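Periplasmic sugar-binding protein (Chloroflexus aurantiacus, PDB 4RXU) binds D-glucose in a cleft between two lobes and probably serves as the solute-binding component of an ABC-type sugar transporter. Local coordinates at residues S283-Y286 / I287-G290. Residues are numbered along the deposited sequence; the frame is centred on the assembly and turned at random.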
loop_
_atom_site.group_PDB
_atom_site.type_symbol
_atom_site.label_atom_id
_atom_site.label_comp_id
_atom_site.label_asym_id
_atom_site.label_seq_id
_atom_site.Cartn_x
_atom_site.Cartn_y
_atom_site.Cartn_z
ATOM N N SER A 283 -0.792 6.490 -13.349
ATOM C CA SER A 283 -0.674 5.061 -13.669
ATOM C C SER A 283 -1.852 4.534 -14.463
ATOM O O SER A 283 -1.691 3.614 -15.267
ATOM C CB SER A 283 -0.471 4.183 -12.421
ATOM O OG SER A 283 0.865 4.253 -11.988
ATOM N N VAL A 284 -3.044 5.067 -14.214
ATOM C CA VAL A 284 -4.187 4.708 -15.061
ATOM C C VAL A 284 -3.841 5.060 -16.511
ATOM O O VAL A 284 -4.077 4.266 -17.433
ATOM C CB VAL A 284 -5.480 5.409 -14.616
ATOM C CG1 VAL A 284 -6.640 5.100 -15.572
ATOM C CG2 VAL A 284 -5.850 4.945 -13.217
ATOM N N GLN A 285 -3.228 6.229 -16.707
ATOM C CA GLN A 285 -2.847 6.619 -18.062
ATOM C C GLN A 285 -1.776 5.685 -18.616
ATOM O O GLN A 285 -1.842 5.287 -19.765
ATOM C CB GLN A 285 -2.386 8.060 -18.108
ATOM C CG GLN A 285 -2.356 8.627 -19.530
ATOM C CD GLN A 285 -3.706 8.587 -20.236
ATOM O OE1 GLN A 285 -4.659 9.198 -19.775
ATOM N NE2 GLN A 285 -3.802 7.810 -21.334
ATOM N N TYR A 286 -0.757 5.356 -17.824
ATOM C CA TYR A 286 0.212 4.332 -18.280
ATOM C C TYR A 286 -0.469 3.036 -18.678
ATOM O O TYR A 286 -0.063 2.414 -19.651
ATOM C CB TYR A 286 1.266 4.008 -17.232
ATOM C CG TYR A 286 2.541 4.843 -17.272
ATOM C CD1 TYR A 286 2.533 6.197 -17.610
ATOM C CD2 TYR A 286 3.767 4.281 -16.890
ATOM C CE1 TYR A 286 3.709 6.939 -17.623
ATOM C CE2 TYR A 286 4.944 5.017 -16.885
ATOM C CZ TYR A 286 4.918 6.335 -17.269
ATOM O OH TYR A 286 6.080 7.044 -17.261
ATOM N N ILE A 287 -1.462 2.602 -17.910
ATOM C CA ILE A 287 -2.169 1.355 -18.233
ATOM C C ILE A 287 -2.883 1.492 -19.571
ATOM O O ILE A 287 -2.742 0.634 -20.453
ATOM C CB ILE A 287 -3.145 0.940 -17.126
ATOM C CG1 ILE A 287 -2.343 0.499 -15.897
ATOM C CG2 ILE A 287 -4.051 -0.190 -17.597
ATOM C CD1 ILE A 287 -3.161 0.359 -14.637
ATOM N N ILE A 288 -3.576 2.602 -19.758
ATOM C CA ILE A 288 -4.245 2.869 -21.046
ATOM C C ILE A 288 -3.239 2.800 -22.196
ATOM O O ILE A 288 -3.503 2.167 -23.237
ATOM C CB ILE A 288 -4.948 4.242 -21.033
ATOM C CG1 ILE A 288 -6.130 4.221 -20.063
ATOM C CG2 ILE A 288 -5.385 4.602 -22.447
ATOM C CD1 ILE A 288 -6.702 5.567 -19.738
ATOM N N ASP A 289 -2.081 3.423 -21.984
ATOM C CA ASP A 289 -1.064 3.586 -23.004
ATOM C C ASP A 289 -0.113 2.405 -23.146
ATOM O O ASP A 289 0.820 2.460 -23.961
ATOM C CB ASP A 289 -0.235 4.830 -22.733
ATOM C CG ASP A 289 -1.023 6.124 -22.861
ATOM O OD1 ASP A 289 -2.110 6.150 -23.460
ATOM O OD2 ASP A 289 -0.536 7.145 -22.354
ATOM N N GLY A 290 -0.334 1.343 -22.381
ATOM C CA GLY A 290 0.467 0.132 -22.509
ATOM C C GLY A 290 1.838 0.186 -21.858
ATOM O O GLY A 290 2.731 -0.548 -22.252
#
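Q285 and D289, one helical turn apart, are joined twice: through the backbone and through their side chains. Q285 NE2 gives a hydrogen bond to D289 OD1 (3.2 Å) and a weak one to D289 OD2. The acceptor lies nearly in the amide plane of Q285, yet the amide reaches OD1 from above the carboxylate plane, 46° out of it. With CG anti to the backbone N (chi1 -164°) and a bend at chi2, the glutamine chain curls back over the last turn, while its OE1 accepts from the backbone N of T364. Glutamine suits this place because its amide can donate and accept at once; cutting it back to an alanine is likely to leave the D289 carboxylate and the T364 N-H without this mate.

Three backbone i to i+4 bonds hold the turn together: I287 N to S283 O (2.8 Å), I288 N to V284 O (2.9 Å) and D289 N to Q285 O (2.9 Å). The helix then ends in a Schellman motif at G290, whose positive phi (78°) favours a residue without a side chain; G290 N also bonds to I287 O.

Apolar contact is lighter. V284 CG1 meets I288 CD1 at 4.2 Å; both residues are buried, where branched hydrocarbon side chains fit. Separately, the I288 methyl CG2 lies 3.7 Å from Q285 NE2.

Helix 281-288 lies between two others. V284 faces V348 and L352 of helix 348-354, with F363 alongside; on helix 253-264, D261 bonds to the Y286 hydroxyl and R257 to S283 OG, which Q292 also meets. R345, following strand 332-343, bonds to I288 O at the C-terminal end, tying this helix to the chain's C-terminal segment.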